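Local coordinates for protein putative cytosine/guanine deaminase (Unidentified, PDB 2PAJ) that probably deaminates 2-amino-4-hydroxypteridines such as isoxanthopterin by hydrolysis, releasing ammonium, as a zinc-dependent member of the amidohydrolase superfamily, at residues A[68-76]-A[387-398]; A[302-313]-A[330-341]. All coordinates share one frame; numbering follows the deposited sequence.

How the contacts relate
Both contacts lie in the buried core of the amidohydrolase barrel, and the strands of 68-76 and 330-341 are its first and last, neighbours where the barrel closes. Contact 1 sets the first strand against a helix and is mostly apolar, with one direct backbone hydrogen bond. Contact 2 pairs two parallel strands and then becomes polar, reaching the surface at the exposed Arg313. The two meet through Thr75 OG1 and Ser332 OG, 2.6 Å apart and probably hydrogen-bonded, and through the backbones of Thr75 and Ile333. They converge on one zinc ion, to which contact 1 brings His76 and contact 2 brings Asp336.

Contact 1 of 2, residues A[68-76]-A[387-398]; sequences IYPAWVNTH and IHWGTAGGARVM. With ZN (zinc ion), chain B.
Trp72 and Thr391 bring the two backbones together, their CA atoms 5.1 Å apart. Segment 68-76 carries the first strand of the (beta/alpha)8 barrel and runs on to the zinc site, while 387-398 belongs to helix 383-398, packed on the outside of that barrel. The axes of strand 68-70 and this helix approach to 9.1 Å and run at 34° to each other. A wider pi-type turn at 389-393 disturbs the regular helical bonding. The carbonyl of Gly390 accepts from the strand instead: Val73 N reaches Gly390 O at 2.9 Å, with the N-H pointing almost straight at it (164°). A water lies close to both Val73 O and Trp389 O, placed to donate to either, though other acceptors compete for its protons.

Glycine suits position 390 because a CB there would run into CZ3 of Trp72; the indole edge instead meets backbone, with CE3 3.4 Å from Gly390 O near the ring plane. On one flank of this bond the methyl CG2 of Thr391 packs on the ring of Pro70, while its OG1 turns back to Ile387 O within the helix. Toward the start of the strand, CD1 of Ile387 touches CE2 of Tyr69 at 3.6 Å, and the Tyr69 hydroxyl bonds to Ala431 O. On the other flank, Val73 holds CG1 anti to its backbone N (chi1 -176°), which directs this branch to Met398 CE, 3.9 Å away, and leaves CG2 to cover Thr391 O. Thr75 divides its branches by polarity. Its CG2 rests on Gly394 CA at 3.7 Å, where the helix has no side chain, while OG1 turns to Ser332. Just beyond, His76 NE2 binds the zinc ion at 2.3 Å, alongside His78, His248 and Asp336.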
# COMPACT_ATOMS: atom_id res chain seq x y z
N ILE A 68 17.68 9.72 -2.38
CA ILE A 68 17.30 8.38 -1.97
C ILE A 68 16.23 8.46 -0.88
O ILE A 68 16.32 9.28 0.02
CB ILE A 68 18.54 7.57 -1.48
CG1 ILE A 68 19.47 7.31 -2.66
CG2 ILE A 68 18.11 6.26 -0.86
CD1 ILE A 68 20.72 6.57 -2.30
N TYR A 69 15.23 7.60 -1.02
CA TYR A 69 14.08 7.50 -0.11
C TYR A 69 13.85 6.00 0.09
O TYR A 69 14.34 5.18 -0.69
CB TYR A 69 12.81 8.02 -0.81
CG TYR A 69 12.41 9.48 -0.68
CD1 TYR A 69 13.35 10.51 -0.78
CD2 TYR A 69 11.06 9.83 -0.55
CE1 TYR A 69 12.96 11.85 -0.75
CE2 TYR A 69 10.66 11.16 -0.52
CZ TYR A 69 11.61 12.16 -0.63
OH TYR A 69 11.21 13.48 -0.63
N PRO A 70 13.15 5.62 1.16
CA PRO A 70 12.92 4.18 1.28
C PRO A 70 11.70 3.98 0.37
O PRO A 70 10.89 4.89 0.24
CB PRO A 70 12.62 4.00 2.77
CG PRO A 70 12.05 5.29 3.16
CD PRO A 70 12.91 6.29 2.44
N ALA A 71 11.60 2.84 -0.31
CA ALA A 71 10.46 2.61 -1.20
C ALA A 71 9.13 2.79 -0.44
O ALA A 71 9.06 2.55 0.76
CB ALA A 71 10.55 1.21 -1.81
N TRP A 72 8.08 3.22 -1.13
CA TRP A 72 6.80 3.43 -0.46
C TRP A 72 6.10 2.14 -0.06
O TRP A 72 6.31 1.08 -0.65
CB TRP A 72 5.82 4.22 -1.35
CG TRP A 72 6.31 5.54 -1.83
CD1 TRP A 72 6.65 5.88 -3.11
CD2 TRP A 72 6.57 6.69 -1.02
NE1 TRP A 72 7.13 7.16 -3.15
CE2 TRP A 72 7.09 7.69 -1.88
CE3 TRP A 72 6.43 6.98 0.34
CZ2 TRP A 72 7.47 8.96 -1.41
CZ3 TRP A 72 6.80 8.23 0.81
CH2 TRP A 72 7.32 9.21 -0.07
N VAL A 73 5.26 2.26 0.95
CA VAL A 73 4.46 1.16 1.46
C VAL A 73 3.01 1.62 1.39
O VAL A 73 2.59 2.50 2.14
CB VAL A 73 4.83 0.83 2.92
CG1 VAL A 73 4.05 -0.39 3.39
CG2 VAL A 73 6.31 0.58 3.04
N ASN A 74 2.25 1.03 0.48
CA ASN A 74 0.84 1.36 0.32
C ASN A 74 0.04 0.41 1.20
O ASN A 74 0.13 -0.79 1.03
CB ASN A 74 0.44 1.20 -1.15
CG ASN A 74 -1.05 1.34 -1.36
OD1 ASN A 74 -1.60 2.43 -1.26
ND2 ASN A 74 -1.72 0.23 -1.66
N THR A 75 -0.73 0.96 2.13
CA THR A 75 -1.51 0.14 3.05
C THR A 75 -3.00 -0.00 2.77
O THR A 75 -3.73 -0.54 3.60
CB THR A 75 -1.34 0.63 4.49
OG1 THR A 75 -1.84 1.96 4.62
CG2 THR A 75 0.12 0.61 4.87
N HIS A 76 -3.47 0.46 1.61
CA HIS A 76 -4.88 0.33 1.24
C HIS A 76 -5.08 0.57 -0.26
O HIS A 76 -4.53 1.52 -0.81
CB HIS A 76 -5.75 1.27 2.06
CG HIS A 76 -7.21 1.09 1.82
ND1 HIS A 76 -7.87 -0.09 2.11
CD2 HIS A 76 -8.13 1.91 1.27
CE1 HIS A 76 -9.13 0.01 1.73
NE2 HIS A 76 -9.32 1.21 1.22
N ILE A 387 7.07 11.35 5.07
CA ILE A 387 7.84 10.26 4.50
C ILE A 387 7.78 9.07 5.44
O ILE A 387 7.83 7.92 5.02
CB ILE A 387 9.33 10.66 4.28
CG1 ILE A 387 9.43 11.70 3.15
CG2 ILE A 387 10.15 9.44 3.92
CD1 ILE A 387 10.84 12.23 2.94
N HIS A 388 7.64 9.35 6.73
CA HIS A 388 7.55 8.30 7.72
C HIS A 388 6.25 7.54 7.52
O HIS A 388 6.25 6.31 7.47
CB HIS A 388 7.57 8.88 9.13
CG HIS A 388 7.66 7.84 10.19
ND1 HIS A 388 6.77 7.75 11.24
CD2 HIS A 388 8.52 6.81 10.35
CE1 HIS A 388 7.07 6.72 11.99
NE2 HIS A 388 8.13 6.13 11.48
N TRP A 389 5.16 8.29 7.43
CA TRP A 389 3.84 7.70 7.23
C TRP A 389 3.78 6.82 6.00
O TRP A 389 3.20 5.74 6.03
CB TRP A 389 2.79 8.81 7.11
CG TRP A 389 2.58 9.58 8.36
CD1 TRP A 389 2.93 9.20 9.62
CD2 TRP A 389 1.86 10.81 8.50
NE1 TRP A 389 2.47 10.11 10.54
CE2 TRP A 389 1.80 11.11 9.89
CE3 TRP A 389 1.24 11.69 7.59
CZ2 TRP A 389 1.16 12.25 10.39
CZ3 TRP A 389 0.60 12.82 8.09
CH2 TRP A 389 0.56 13.09 9.48
N GLY A 390 4.42 7.28 4.92
CA GLY A 390 4.41 6.55 3.67
C GLY A 390 5.37 5.39 3.54
O GLY A 390 5.33 4.65 2.56
N THR A 391 6.24 5.24 4.54
CA THR A 391 7.22 4.16 4.52
C THR A 391 7.18 3.30 5.78
O THR A 391 6.34 2.42 5.89
CB THR A 391 8.67 4.72 4.29
OG1 THR A 391 9.01 5.61 5.35
CG2 THR A 391 8.76 5.48 2.97
N ALA A 392 8.08 3.58 6.72
CA ALA A 392 8.18 2.83 7.97
C ALA A 392 6.89 2.79 8.80
O ALA A 392 6.64 1.82 9.52
CB ALA A 392 9.31 3.39 8.80
N GLY A 393 6.08 3.84 8.71
CA GLY A 393 4.82 3.86 9.44
C GLY A 393 3.88 2.80 8.92
O GLY A 393 3.25 2.08 9.69
N GLY A 394 3.77 2.68 7.61
CA GLY A 394 2.89 1.69 7.03
C GLY A 394 3.39 0.28 7.27
O GLY A 394 2.60 -0.64 7.47
N ALA A 395 4.70 0.12 7.26
CA ALA A 395 5.32 -1.17 7.47
C ALA A 395 4.98 -1.74 8.84
O ALA A 395 4.59 -2.89 8.95
CB ALA A 395 6.83 -1.06 7.32
N ARG A 396 5.13 -0.93 9.88
CA ARG A 396 4.83 -1.40 11.22
C ARG A 396 3.34 -1.63 11.46
O ARG A 396 2.96 -2.39 12.35
CB ARG A 396 5.42 -0.44 12.28
CG ARG A 396 6.93 -0.68 12.53
CD ARG A 396 7.45 -0.07 13.86
NE ARG A 396 7.47 1.40 13.86
CZ ARG A 396 8.49 2.18 13.47
NH1 ARG A 396 9.63 1.65 13.03
NH2 ARG A 396 8.37 3.50 13.52
N VAL A 397 2.51 -1.01 10.63
CA VAL A 397 1.07 -1.18 10.74
C VAL A 397 0.69 -2.54 10.14
O VAL A 397 -0.22 -3.22 10.63
CB VAL A 397 0.33 -0.04 10.00
CG1 VAL A 397 -1.11 -0.42 9.72
CG2 VAL A 397 0.38 1.24 10.85
N MET A 398 1.41 -2.94 9.11
CA MET A 398 1.14 -4.22 8.47
C MET A 398 2.01 -5.34 9.07
O MET A 398 1.93 -6.50 8.66
CB MET A 398 1.33 -4.11 6.95
CG MET A 398 0.44 -3.05 6.31
SD MET A 398 -0.16 -3.41 4.65
CE MET A 398 1.27 -3.15 3.70
ZN ZN B . -11.19 1.81 0.04
O HOH W 1 2.18 3.63 4.60

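Contact 2 of 2, residues A[302-313]-A[330-341]. With ZN (zinc ion), chain B.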
# COMPACT_ATOMS: atom_id res chain seq x y z
N THR A 302 -4.34 0.74 17.43
CA THR A 302 -4.97 0.48 16.14
C THR A 302 -4.52 1.56 15.15
O THR A 302 -4.57 2.75 15.46
CB THR A 302 -6.49 0.55 16.26
OG1 THR A 302 -6.90 -0.13 17.45
CG2 THR A 302 -7.14 -0.09 15.06
N GLY A 303 -4.08 1.14 13.98
CA GLY A 303 -3.61 2.08 12.98
C GLY A 303 -4.66 2.54 12.00
O GLY A 303 -5.81 2.09 12.03
N VAL A 304 -4.27 3.47 11.13
CA VAL A 304 -5.18 3.99 10.11
C VAL A 304 -4.44 4.02 8.78
O VAL A 304 -3.22 4.13 8.75
CB VAL A 304 -5.65 5.44 10.45
CG1 VAL A 304 -6.34 5.48 11.81
CG2 VAL A 304 -4.48 6.40 10.42
N ALA A 305 -5.19 3.89 7.70
CA ALA A 305 -4.64 3.95 6.35
C ALA A 305 -5.23 5.24 5.81
O ALA A 305 -6.39 5.30 5.40
CB ALA A 305 -5.12 2.77 5.52
N HIS A 306 -4.41 6.29 5.84
CA HIS A 306 -4.82 7.61 5.40
C HIS A 306 -4.84 7.72 3.88
O HIS A 306 -3.84 7.48 3.22
CB HIS A 306 -3.88 8.65 5.98
CG HIS A 306 -4.25 10.05 5.65
ND1 HIS A 306 -3.31 10.99 5.29
CD2 HIS A 306 -5.45 10.67 5.60
CE1 HIS A 306 -3.92 12.13 5.04
NE2 HIS A 306 -5.22 11.96 5.21
N CYS A 307 -5.99 8.09 3.33
CA CYS A 307 -6.15 8.25 1.88
C CYS A 307 -6.80 9.59 1.52
O CYS A 307 -8.00 9.66 1.28
CB CYS A 307 -7.01 7.10 1.31
SG CYS A 307 -6.38 5.42 1.64
N PRO A 308 -6.00 10.67 1.47
CA PRO A 308 -6.48 12.02 1.15
C PRO A 308 -7.20 12.22 -0.19
O PRO A 308 -8.35 12.67 -0.20
CB PRO A 308 -5.22 12.87 1.30
CG PRO A 308 -4.12 11.91 1.01
CD PRO A 308 -4.55 10.68 1.74
N GLN A 309 -6.55 11.91 -1.31
CA GLN A 309 -7.18 12.09 -2.63
C GLN A 309 -8.52 11.38 -2.77
O GLN A 309 -9.43 11.87 -3.43
CB GLN A 309 -6.25 11.59 -3.73
CG GLN A 309 -5.01 12.43 -3.92
CD GLN A 309 -4.07 11.85 -4.94
OE1 GLN A 309 -3.54 10.75 -4.76
NE2 GLN A 309 -3.85 12.57 -6.03
N SER A 310 -8.64 10.22 -2.14
CA SER A 310 -9.87 9.46 -2.19
C SER A 310 -10.88 10.04 -1.19
O SER A 310 -12.03 10.28 -1.53
CB SER A 310 -9.58 8.00 -1.85
OG SER A 310 -10.66 7.16 -2.21
N ASN A 311 -10.42 10.28 0.03
CA ASN A 311 -11.28 10.84 1.08
C ASN A 311 -11.86 12.20 0.71
O ASN A 311 -12.79 12.68 1.36
CB ASN A 311 -10.52 10.94 2.41
CG ASN A 311 -10.20 9.58 3.01
OD1 ASN A 311 -10.87 8.58 2.73
ND2 ASN A 311 -9.17 9.54 3.86
N GLY A 312 -11.32 12.82 -0.33
CA GLY A 312 -11.84 14.10 -0.75
C GLY A 312 -13.20 13.90 -1.40
O GLY A 312 -14.14 14.65 -1.15
N ARG A 313 -13.29 12.87 -2.25
CA ARG A 313 -14.52 12.52 -2.96
C ARG A 313 -15.46 11.90 -1.92
O ARG A 313 -16.12 10.88 -2.16
CB ARG A 313 -14.23 11.52 -4.09
CG ARG A 313 -15.39 11.40 -5.07
CD ARG A 313 -15.19 10.35 -6.18
NE ARG A 313 -15.29 8.97 -5.68
CZ ARG A 313 -15.70 7.94 -6.42
NH1 ARG A 313 -16.08 8.11 -7.69
NH2 ARG A 313 -15.73 6.71 -5.89
N PRO A 330 -0.77 4.92 15.21
CA PRO A 330 0.01 4.72 13.99
C PRO A 330 -0.73 5.13 12.71
O PRO A 330 -1.89 4.77 12.50
CB PRO A 330 0.35 3.22 14.03
CG PRO A 330 -0.68 2.64 14.92
CD PRO A 330 -0.85 3.68 15.99
N VAL A 331 -0.03 5.90 11.88
CA VAL A 331 -0.58 6.42 10.64
C VAL A 331 0.18 5.89 9.42
O VAL A 331 1.41 5.95 9.37
CB VAL A 331 -0.51 7.96 10.63
CG1 VAL A 331 -1.03 8.52 9.32
CG2 VAL A 331 -1.29 8.52 11.82
N SER A 332 -0.56 5.35 8.46
CA SER A 332 0.05 4.83 7.24
C SER A 332 -0.66 5.47 6.07
O SER A 332 -1.72 6.08 6.22
CB SER A 332 -0.08 3.30 7.17
OG SER A 332 -1.42 2.85 7.05
N ILE A 333 -0.07 5.35 4.89
CA ILE A 333 -0.66 5.95 3.71
C ILE A 333 -1.12 4.93 2.67
O ILE A 333 -0.50 3.90 2.46
CB ILE A 333 0.33 6.97 3.09
CG1 ILE A 333 0.59 8.07 4.11
CG2 ILE A 333 -0.24 7.58 1.82
CD1 ILE A 333 1.45 9.17 3.60
N GLY A 334 -2.24 5.24 2.03
CA GLY A 334 -2.76 4.37 1.00
C GLY A 334 -3.46 5.23 -0.02
O GLY A 334 -3.73 6.39 0.22
N VAL A 335 -3.75 4.64 -1.16
CA VAL A 335 -4.44 5.29 -2.26
C VAL A 335 -5.39 4.17 -2.64
O VAL A 335 -4.91 3.10 -3.03
CB VAL A 335 -3.46 5.58 -3.44
CG1 VAL A 335 -2.05 5.44 -2.95
CG2 VAL A 335 -3.67 4.62 -4.62
N ASP A 336 -6.70 4.33 -2.53
CA ASP A 336 -7.53 3.18 -2.89
C ASP A 336 -8.36 3.24 -4.15
O ASP A 336 -9.06 4.21 -4.39
CB ASP A 336 -8.41 2.76 -1.71
CG ASP A 336 -9.54 3.74 -1.41
OD1 ASP A 336 -10.70 3.28 -1.29
OD2 ASP A 336 -9.29 4.95 -1.26
N GLY A 337 -8.29 2.19 -4.95
CA GLY A 337 -9.08 2.12 -6.18
C GLY A 337 -9.27 3.37 -7.01
O GLY A 337 -9.84 4.36 -6.56
N ALA A 338 -8.81 3.31 -8.25
CA ALA A 338 -8.91 4.41 -9.19
C ALA A 338 -10.35 4.90 -9.36
O ALA A 338 -10.61 5.92 -10.01
CB ALA A 338 -8.33 3.99 -10.55
N ALA A 339 -11.30 4.18 -8.78
CA ALA A 339 -12.70 4.57 -8.91
C ALA A 339 -12.99 5.77 -8.04
O ALA A 339 -13.94 6.51 -8.28
CB ALA A 339 -13.60 3.41 -8.53
N SER A 340 -12.17 5.95 -7.03
CA SER A 340 -12.34 7.05 -6.10
C SER A 340 -11.11 7.96 -6.12
O SER A 340 -11.16 9.08 -5.64
CB SER A 340 -12.54 6.48 -4.70
OG SER A 340 -12.71 7.51 -3.76
N ASN A 341 -10.03 7.46 -6.70
CA ASN A 341 -8.79 8.20 -6.77
C ASN A 341 -8.12 7.96 -8.12
O ASN A 341 -7.40 6.98 -8.30
CB ASN A 341 -7.88 7.75 -5.63
CG ASN A 341 -6.58 8.52 -5.56
OD1 ASN A 341 -5.72 8.21 -4.75
ND2 ASN A 341 -6.44 9.53 -6.40
ZN ZN B . -11.19 1.81 0.04
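Val304, Ala305 and His306 pair in parallel with Val331, Ser332 and Ile333, the seventh and eighth strands of the (beta/alpha)8 barrel, whose axes cross at -30°. Three backbone bonds alternate between the strands before Gly334 N closes the series on His306 O at 3.0 Å. Val304 O is gripped twice, by Ser332 N and by Ser332 OG at 2.8 Å. The small Ala305 and Ser332 share one face, on the side of Thr75, the other partner of Ser332 OG, whereas the branched Val331 and Ile333 face Trp389 of helix 383-398.

Past the strand ends, Asp336 carries the contact into the metal site. From CB, which packs beside the ring of His76, chi1 of 71° sets CG between the backbone N and the carbonyl carbon, and the carboxylate splits its work. OD1 binds the zinc ion at 2.0 Å and shares a weak hydrogen bond with His285 NE2. OD2 turns to helix 308-312 and accepts from Ser310 OG at 2.8 Å, on its syn side but 33° out of the carboxylate plane. Serine suits this second-shell place, since its hydroxyl can give one bond and take another. A face of the Arg313 guanidinium covers Ser340 CA, with NH1 salt-bridged to Glu87, and the chain of hydroxyls ends where Ser340 OG donates to Ser310 OG at 2.6 Å.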